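Local coordinates for protein beta-galactosidase (Geobacillus stearothermophilus, PDB 4OIF) that probably hydrolyses terminal non-reducing beta-D-galactose residues of beta-D-galactosides, as a zinc-containing, homotrimeric enzyme of glycoside hydrolase family 42, at residues 35-40 and 361-365; 108-112 and 207-212; 404-410 and 631-635. All blocks are in the same frame, centred on the assembly; numbering follows the deposited sequence. Where two conformers were deposited one is given.

How the contacts relate
Contacts 1 and 2 both belong to the catalytic TIM-barrel region, and contact 2 is nested in the chain loop that contact 1 closes, yet their centres lie 43 Å apart. Contact 1 fastens the first helix after strand 16-21 to the segment following the last barrel strand, with the side chain of Trp-362 about 11 Å from that of Glu-322, the predicted nucleophile. Contact 2 joins two loops near the zinc site and the neighbouring subunits. Contact 3 follows later in the chain and joins 404-410 to the C-terminal domain, away from the annotated sites; its centre is 31 Å from that of contact 1 and 46 Å from that of contact 2.

Contact 1: 35-40 and 361-365; sequences ADLELM and QWRKS
Closure of the TIM barrel brings Asp-36, on helix 30-42, against Trp-362 and Arg-363, just beyond the last barrel strand. One carboxylate oxygen, Asp-36 OD1, collects all three bonds. The indole sends Trp-362 NE1 to Asp-36 OD1 at 2.7 Å; the oxygen lies in the ring plane, but the donor stands above the carboxylate plane, 64° out of it. A tryptophan suits the place because it joins this one N-H to a broad apolar surface for the helix. Arg-363 comes side-on, its NE 2.8 Å from Asp-36 OD1 on the syn side and its NH2 adding a further bond to that oxygen. An aspartate suits the place because a buried guanidinium needs a counter-charge, and the three donors are likely to favour its ionised form.

Strand 356-359 pairs with strand 16-21 to complete the ring of eight parallel strands, and helix 30-42 follows that first strand, so the contact joins the regions of the first and last strands, where the barrel closes. Tyr-21, at the end of strand 16-21, bonds through its hydroxyl with Asp-36 OD2 and sets its ring nearly perpendicular to the indole of Trp-362. Asn-381 takes Arg-363 NH1.

The indole is carried out to the helix by a chi1 of 167°, which sets CG of Trp-362 opposite the backbone N. Met-40 lies over one face of it, CG 3.9 Å from the centroid of the six-membered ring in a CH-pi contact, while its sulfur stands farther above the same ring. Along the ring's edge, Leu-39 O lies 3.5 Å from Trp-362 CH2, and Leu-39 CB is 3.7 Å from Trp-362 CZ2.

Contact 2: 108-112 and 207-212; sequences NAARV and ESPSPI
Arg-111 reaches from the loop at 108-112 across to the backbone of 207-212, where its guanidinium finds carbonyl oxygens. Arg-111 NH2 gives a fairly straight bond of 3.0 Å to Ser-208 O, which lies in the guanidinium plane, and NH1 makes a weak one of 3.5 Å to Pro-209 O. NH1 also turns back on its own loop, bonding to Ala-109 O. That oxygen has a second donor: Ser-210 OG reaches Ala-109 O at 2.7 Å from the opposite face of the carbonyl plane, so it is held from both faces. An arginine fits because its several N-H groups can serve carbonyls of both segments at once, and a bend at chi2 (-46°) folds its chain toward them.

Beside this polar centre lie apolar contacts: Ala-109 CB meets Pro-211 CD at 3.7 Å, and Ala-110 CB lies 4.1 Å from Pro-211 CG. Alanines let the proline ring come close to the loop. Separately, the Ile-212 CD1 methyl comes within 3.6 Å of Ala-110 O.

In the next layer, the 108-112 loop is held by its own bonds. Asn-108 OD1 accepts from Val-112 N at 2.7 Å, the short asparagine side chain putting its oxygen where the backbone N-H four residues on can reach it, and Arg-111 N bonds back to Asn-108 O. Ser-208 OG is held by His-164 and Gln-169, and His-164 lies between the zinc ligands Cys-163 and Cys-165 in sequence. Leu-115 of the third subunit packs on Arg-111 and Glu-207.

The arrangement is a type I beta turn, Asn-108 to Arg-111, docked on an ST turn in which Ser-210 OG accepts from Ile-212 N, near but not touching the four-cysteine zinc site, and at the trimer interface.

Contact 3: 404-410 and 631-635; sequences IVGTNRP and QARQA
Arg-633 drives its side chain into the turn at 404-407, the tightly packed half of the contact. Its NH2 bonds to Thr-407 O at 2.6 Å, in the carbonyl plane and on a lone pair, while NE adds a weak bond to the same oxygen. Ile-404 O lies over one face of the guanidinium, and Ile-404 CG2 is 3.6 Å from Arg-633 NH1. The turn is type II, with Thr-407 N bonded to Ile-404 O; Gly-406 suits its third position because a side chain there would strike the carbonyl oxygen before it. Asp-355 serves both sides, pairing with Arg-633 NH2 and accepting from Gly-406 N.

Arg-409, from the loop, reaches Gln-631 earlier in the strand. A bend at chi3 (-68°) helps bring its guanidinium end-on to Gln-631 OE1, which takes NH1 at 3.1 Å and NH2 at 3.3 Å; the planes are nearly parallel, 8° apart, with both nitrogens on the same face of the amide. NH1 also bonds to Ala-351 O. A leucine here would take both donors from Gln-631 OE1 and the bond from Ala-351 O, and the glutamine amide would probably be set free to turn.

Looser packing appears toward Asn-408 and Pro-410. One straight backbone bond, Gln-634 N to Asn-408 O at 2.8 Å, joins the segments, but close by a water accepts from Asn-408 N at 3.0 Å and lies 2.6 Å from Gln-634 O. Exposed Pro-410 touches Gln-634 OE1 with CD, and Pro-410 O bonds to a glycerol, probably from the crystallisation liquor; Gln-634 NE2 bonds to Asp-639 OD1.

The junction rests largely on buried arginines whose N-H groups meet carbonyl oxygens, Asp-355 supplying a counter-charge to Arg-633, and those acceptors probably make the burial affordable.

Contact 1: 35-40 and 361-365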
loop_
_atom_site.group_PDB
_atom_site.type_symbol
_atom_site.label_atom_id
_atom_site.label_comp_id
_atom_site.label_asym_id
_atom_site.label_seq_id
_atom_site.Cartn_x
_atom_site.Cartn_y
_atom_site.Cartn_z
ATOM N N ALA A 35 38.003 9.644 26.247
ATOM C CA ALA A 35 38.329 8.503 25.413
ATOM C C ALA A 35 38.234 8.897 23.945
ATOM O O ALA A 35 39.040 8.463 23.122
ATOM C CB ALA A 35 37.407 7.330 25.728
ATOM N N ASP A 36 37.249 9.736 23.639
ATOM C CA ASP A 36 37.046 10.272 22.300
ATOM C C ASP A 36 38.330 10.831 21.681
ATOM O O ASP A 36 38.622 10.571 20.518
ATOM C CB ASP A 36 35.973 11.370 22.327
ATOM C CG ASP A 36 34.558 10.810 22.263
ATOM O OD1 ASP A 36 34.398 9.662 21.791
ATOM O OD2 ASP A 36 33.611 11.518 22.681
ATOM N N LEU A 37 39.092 11.594 22.461
ATOM C CA LEU A 37 40.275 12.265 21.936
ATOM C C LEU A 37 41.380 11.253 21.597
ATOM O O LEU A 37 41.982 11.293 20.506
ATOM C CB LEU A 37 40.761 13.315 22.937
ATOM C CG LEU A 37 39.789 14.469 23.251
ATOM C CD1 LEU A 37 40.308 15.426 24.341
ATOM C CD2 LEU A 37 39.440 15.242 21.983
ATOM N N GLU A 38 41.618 10.331 22.524
ATOM C CA GLU A 38 42.580 9.250 22.338
ATOM C C GLU A 38 42.226 8.424 21.109
ATOM O O GLU A 38 43.084 8.122 20.270
ATOM C CB GLU A 38 42.629 8.362 23.588
ATOM C CG GLU A 38 43.034 9.123 24.855
ATOM C CD GLU A 38 42.530 8.493 26.141
ATOM O OE1 GLU A 38 41.857 7.439 26.084
ATOM O OE2 GLU A 38 42.796 9.073 27.219
ATOM N N LEU A 39 40.951 8.079 20.981
ATOM C CA LEU A 39 40.523 7.256 19.851
ATOM C C LEU A 39 40.576 8.050 18.540
ATOM O O LEU A 39 40.778 7.493 17.460
ATOM C CB LEU A 39 39.123 6.702 20.089
ATOM C CG LEU A 39 38.962 5.877 21.366
ATOM C CD1 LEU A 39 37.788 4.894 21.252
ATOM C CD2 LEU A 39 40.250 5.161 21.747
ATOM N N MET A 40 40.412 9.361 18.649
ATOM C CA MET A 40 40.565 10.233 17.510
ATOM C C MET A 40 41.997 10.140 17.029
ATOM O O MET A 40 42.244 10.017 15.826
ATOM C CB MET A 40 40.192 11.663 17.871
ATOM C CG MET A 40 38.693 11.895 17.865
ATOM S SD MET A 40 38.196 13.495 18.512
ATOM C CE MET A 40 36.407 13.358 18.362
ATOM N N GLN A 361 28.507 8.450 12.232
ATOM C CA GLN A 361 28.982 9.565 13.041
ATOM C C GLN A 361 30.265 9.111 13.752
ATOM O O GLN A 361 30.784 8.036 13.456
ATOM C CB GLN A 361 27.917 10.011 14.055
ATOM C CG GLN A 361 27.444 8.911 14.992
ATOM C CD GLN A 361 26.408 9.394 16.008
ATOM O OE1 GLN A 361 26.491 10.510 16.519
ATOM N NE2 GLN A 361 25.434 8.540 16.312
ATOM N N TRP A 362 30.785 9.914 14.676
ATOM C CA TRP A 362 31.982 9.505 15.397
ATOM C C TRP A 362 31.678 8.374 16.368
ATOM O O TRP A 362 32.300 7.311 16.323
ATOM C CB TRP A 362 32.598 10.666 16.168
ATOM C CG TRP A 362 33.634 10.192 17.144
ATOM C CD1 TRP A 362 33.535 10.173 18.507
ATOM C CD2 TRP A 362 34.910 9.617 16.827
ATOM N NE1 TRP A 362 34.676 9.643 19.059
ATOM C CE2 TRP A 362 35.538 9.297 18.050
ATOM C CE3 TRP A 362 35.584 9.347 15.626
ATOM C CZ2 TRP A 362 36.814 8.727 18.107
ATOM C CZ3 TRP A 362 36.847 8.782 15.685
ATOM C CH2 TRP A 362 37.444 8.471 16.915
ATOM N N ARG A 363 30.726 8.629 17.259
ATOM C CA ARG A 363 30.343 7.669 18.279
ATOM C C ARG A 363 28.841 7.388 18.230
ATOM O O ARG A 363 28.033 8.311 18.163
ATOM C CB ARG A 363 30.751 8.187 19.666
ATOM C CG ARG A 363 30.552 7.185 20.792
ATOM C CD ARG A 363 30.923 7.771 22.162
ATOM N NE ARG A 363 32.371 7.876 22.349
ATOM C CZ ARG A 363 33.159 6.887 22.780
ATOM N NH1 ARG A 363 32.665 5.683 23.079
ATOM N NH2 ARG A 363 34.459 7.106 22.903
ATOM N N LYS A 364 28.475 6.111 18.274
ATOM C CA LYS A 364 27.073 5.709 18.284
ATOM C C LYS A 364 26.283 6.373 19.396
ATOM O O LYS A 364 26.755 6.491 20.533
ATOM C CB LYS A 364 26.944 4.184 18.410
ATOM C CG LYS A 364 27.381 3.451 17.137
ATOM C CD LYS A 364 27.077 1.965 17.177
ATOM C CE LYS A 364 27.496 1.295 15.876
ATOM N NZ LYS A 364 27.548 -0.193 16.017
ATOM N N SER A 365 25.082 6.815 19.046
ATOM C CA SER A 365 24.113 7.286 20.021
ATOM C C SER A 365 23.722 6.148 20.948
ATOM O O SER A 365 23.507 5.041 20.507
ATOM C CB SER A 365 22.875 7.847 19.316
ATOM O OG SER A 365 23.183 9.063 18.669
#

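Contact 2: 108-112 and 207-212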
loop_
_atom_site.group_PDB
_atom_site.type_symbol
_atom_site.label_atom_id
_atom_site.label_comp_id
_atom_site.label_asym_id
_atom_site.label_seq_id
_atom_site.Cartn_x
_atom_site.Cartn_y
_atom_site.Cartn_z
ATOM N N ASN A 108 1.324 20.518 6.631
ATOM C CA ASN A 108 1.653 19.674 5.480
ATOM C C ASN A 108 0.761 19.986 4.291
ATOM O O ASN A 108 -0.016 20.946 4.327
ATOM C CB ASN A 108 1.587 18.182 5.816
ATOM C CG ASN A 108 0.203 17.713 6.219
ATOM O OD1 ASN A 108 -0.795 18.408 6.049
ATOM N ND2 ASN A 108 0.142 16.507 6.761
ATOM N N ALA A 109 0.885 19.186 3.235
ATOM C CA ALA A 109 0.147 19.441 2.002
ATOM C C ALA A 109 -1.356 19.309 2.225
ATOM O O ALA A 109 -2.143 20.062 1.640
ATOM C CB ALA A 109 0.607 18.501 0.904
ATOM N N ALA A 110 -1.744 18.363 3.083
ATOM C CA ALA A 110 -3.158 18.131 3.410
ATOM C C ALA A 110 -3.694 19.158 4.393
ATOM O O ALA A 110 -4.786 18.995 4.914
ATOM C CB ALA A 110 -3.350 16.746 3.974
ATOM N N ARG A 111 -2.898 20.195 4.647
ATOM C CA ARG A 111 -3.231 21.306 5.539
ATOM C C ARG A 111 -3.333 20.914 7.035
ATOM O O ARG A 111 -3.938 21.625 7.838
ATOM C CB ARG A 111 -4.520 21.990 5.067
ATOM C CG ARG A 111 -4.498 22.418 3.581
ATOM C CD ARG A 111 -3.195 23.127 3.212
ATOM N NE ARG A 111 -3.355 24.056 2.097
ATOM C CZ ARG A 111 -2.824 23.879 0.888
ATOM N NH1 ARG A 111 -2.085 22.796 0.632
ATOM N NH2 ARG A 111 -3.026 24.790 -0.061
ATOM N N VAL A 112 -2.702 19.808 7.413
ATOM C CA VAL A 112 -2.570 19.449 8.811
ATOM C C VAL A 112 -1.373 20.151 9.464
ATOM O O VAL A 112 -0.242 20.093 8.961
ATOM C CB VAL A 112 -2.405 17.928 8.983
ATOM C CG1 VAL A 112 -2.234 17.575 10.447
ATOM C CG2 VAL A 112 -3.597 17.203 8.393
ATOM N N GLU A 207 -3.688 28.862 -4.195
ATOM C CA GLU A 207 -3.036 28.245 -3.048
ATOM C C GLU A 207 -2.130 27.116 -3.527
ATOM O O GLU A 207 -2.236 26.671 -4.669
ATOM C CB GLU A 207 -4.066 27.742 -2.014
ATOM C CG GLU A 207 -5.425 27.308 -2.579
ATOM C CD GLU A 207 -6.553 27.329 -1.534
ATOM O OE1 GLU A 207 -7.566 26.619 -1.720
ATOM O OE2 GLU A 207 -6.433 28.068 -0.535
ATOM N N SER A 208 -1.238 26.670 -2.656
ATOM C CA SER A 208 -0.335 25.573 -2.985
ATOM C C SER A 208 -1.131 24.313 -3.321
ATOM O O SER A 208 -2.260 24.149 -2.859
ATOM C CB SER A 208 0.607 25.299 -1.826
ATOM O OG SER A 208 -0.136 24.869 -0.704
ATOM N N PRO A 209 -0.546 23.427 -4.137
ATOM C CA PRO A 209 -1.211 22.173 -4.490
ATOM C C PRO A 209 -1.475 21.301 -3.268
ATOM O O PRO A 209 -0.754 21.401 -2.277
ATOM C CB PRO A 209 -0.213 21.504 -5.441
ATOM C CG PRO A 209 1.098 22.101 -5.081
ATOM C CD PRO A 209 0.780 23.525 -4.767
ATOM N N SER A 210 -2.505 20.467 -3.342
ATOM C CA SER A 210 -2.904 19.671 -2.199
ATOM C C SER A 210 -3.675 18.426 -2.583
ATOM O O SER A 210 -4.490 18.450 -3.506
ATOM C CB SER A 210 -3.751 20.501 -1.242
ATOM O OG SER A 210 -4.166 19.700 -0.154
ATOM N N PRO A 211 -3.405 17.323 -1.873
ATOM C CA PRO A 211 -4.156 16.075 -2.025
ATOM C C PRO A 211 -5.654 16.269 -1.756
ATOM O O PRO A 211 -6.470 15.462 -2.209
ATOM C CB PRO A 211 -3.518 15.152 -0.974
ATOM C CG PRO A 211 -2.794 16.077 -0.027
ATOM C CD PRO A 211 -2.303 17.186 -0.909
ATOM N N ILE A 212 -6.018 17.321 -1.028
ATOM C CA ILE A 212 -7.431 17.583 -0.749
ATOM C C ILE A 212 -7.898 18.870 -1.412
ATOM O O ILE A 212 -8.982 19.381 -1.097
ATOM C CB ILE A 212 -7.739 17.678 0.765
ATOM C CG1 ILE A 212 -6.975 18.840 1.404
ATOM C CG2 ILE A 212 -7.452 16.360 1.460
ATOM C CD1 ILE A 212 -7.611 19.352 2.710
#

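Contact 3: 404-410 and 631-635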
loop_
_atom_site.group_PDB
_atom_site.type_symbol
_atom_site.label_atom_id
_atom_site.label_comp_id
_atom_site.label_asym_id
_atom_site.label_seq_id
_atom_site.Cartn_x
_atom_site.Cartn_y
_atom_site.Cartn_z
ATOM N N ILE A 404 46.715 15.258 -3.527
ATOM C CA ILE A 404 45.479 15.161 -4.273
ATOM C C ILE A 404 44.542 16.329 -3.909
ATOM O O ILE A 404 43.710 16.769 -4.724
ATOM C CB ILE A 404 44.824 13.802 -4.015
ATOM C CG1 ILE A 404 45.796 12.690 -4.423
ATOM C CG2 ILE A 404 43.517 13.671 -4.776
ATOM C CD1 ILE A 404 45.489 11.328 -3.797
ATOM N N VAL A 405 44.710 16.852 -2.698
ATOM C CA VAL A 405 43.879 17.953 -2.220
ATOM C C VAL A 405 43.876 19.133 -3.193
ATOM O O VAL A 405 44.927 19.659 -3.568
ATOM C CB VAL A 405 44.337 18.447 -0.832
ATOM C CG1 VAL A 405 43.543 19.683 -0.416
ATOM C CG2 VAL A 405 44.181 17.339 0.192
ATOM N N GLY A 406 42.681 19.530 -3.611
ATOM C CA GLY A 406 42.524 20.660 -4.505
ATOM C C GLY A 406 42.710 20.343 -5.976
ATOM O O GLY A 406 42.494 21.211 -6.818
ATOM N N THR A 407 43.115 19.119 -6.301
ATOM C CA THR A 407 43.232 18.750 -7.712
ATOM C C THR A 407 41.859 18.595 -8.365
ATOM O O THR A 407 40.904 18.098 -7.745
ATOM C CB THR A 407 44.017 17.434 -7.912
ATOM O OG1 THR A 407 43.388 16.379 -7.166
ATOM C CG2 THR A 407 45.465 17.599 -7.465
ATOM N N ASN A 408 41.778 19.010 -9.621
ATOM C CA ASN A 408 40.560 18.865 -10.409
ATOM C C ASN A 408 40.669 17.713 -11.402
ATOM O O ASN A 408 41.619 16.920 -11.343
ATOM C CB ASN A 408 40.248 20.175 -11.129
ATOM C CG ASN A 408 39.937 21.311 -10.152
ATOM O OD1 ASN A 408 38.858 21.349 -9.546
ATOM N ND2 ASN A 408 40.883 22.233 -9.990
ATOM N N ARG A 409 39.692 17.602 -12.298
ATOM C CA ARG A 409 39.662 16.477 -13.231
ATOM C C ARG A 409 38.747 16.748 -14.411
ATOM O O ARG A 409 37.625 16.232 -14.476
ATOM C CB ARG A 409 39.223 15.195 -12.528
ATOM C CG ARG A 409 38.147 15.373 -11.462
ATOM C CD ARG A 409 37.558 14.029 -11.095
ATOM N NE ARG A 409 36.795 13.491 -12.214
ATOM C CZ ARG A 409 36.537 12.203 -12.397
ATOM N NH1 ARG A 409 36.998 11.308 -11.536
ATOM N NH2 ARG A 409 35.820 11.812 -13.444
ATOM N N PRO A 410 39.241 17.542 -15.366
ATOM C CA PRO A 410 38.440 17.992 -16.502
ATOM C C PRO A 410 37.980 16.816 -17.342
ATOM O O PRO A 410 38.716 15.846 -17.527
ATOM C CB PRO A 410 39.405 18.895 -17.284
ATOM C CG PRO A 410 40.476 19.264 -16.301
ATOM C CD PRO A 410 40.626 18.034 -15.445
ATOM N N GLN A 631 39.875 5.689 -12.151
ATOM C CA GLN A 631 39.467 7.092 -12.159
ATOM C C GLN A 631 40.614 7.963 -11.705
ATOM O O GLN A 631 41.367 7.559 -10.838
ATOM C CB GLN A 631 38.258 7.317 -11.245
ATOM C CG GLN A 631 36.944 6.750 -11.765
ATOM C CD GLN A 631 36.456 7.472 -12.996
ATOM O OE1 GLN A 631 36.671 8.681 -13.157
ATOM N NE2 GLN A 631 35.802 6.735 -13.883
ATOM N N ALA A 632 40.736 9.167 -12.252
ATOM C CA ALA A 632 41.903 9.992 -11.960
ATOM C C ALA A 632 41.618 11.447 -11.565
ATOM O O ALA A 632 40.586 12.031 -11.912
ATOM C CB ALA A 632 42.825 9.976 -13.147
ATOM N N ARG A 633 42.562 12.029 -10.837
ATOM C CA ARG A 633 42.583 13.467 -10.621
ATOM C C ARG A 633 43.904 14.010 -11.132
ATOM O O ARG A 633 44.907 13.321 -11.119
ATOM C CB ARG A 633 42.366 13.795 -9.151
ATOM C CG ARG A 633 40.957 13.429 -8.717
ATOM C CD ARG A 633 40.722 13.668 -7.273
ATOM N NE ARG A 633 40.745 15.084 -6.944
ATOM C CZ ARG A 633 40.448 15.547 -5.740
ATOM N NH1 ARG A 633 40.109 14.687 -4.785
ATOM N NH2 ARG A 633 40.491 16.852 -5.492
ATOM N N GLN A 634 43.898 15.239 -11.618
ATOM C CA GLN A 634 45.058 15.744 -12.320
ATOM C C GLN A 634 45.627 16.979 -11.653
ATOM O O GLN A 634 44.919 17.956 -11.423
ATOM C CB GLN A 634 44.694 16.038 -13.775
ATOM C CG GLN A 634 43.938 14.900 -14.432
ATOM C CD GLN A 634 43.943 14.976 -15.946
ATOM O OE1 GLN A 634 43.016 15.501 -16.558
ATOM N NE2 GLN A 634 44.987 14.439 -16.556
ATOM N N ALA A 635 46.916 16.912 -11.333
ATOM C CA ALA A 635 47.660 18.043 -10.789
ATOM C C ALA A 635 48.493 18.677 -11.911
ATOM O O ALA A 635 48.610 18.096 -12.990
ATOM C CB ALA A 635 48.540 17.585 -9.638
HETATM O O HOH W 1 44.337 20.273 -10.378
#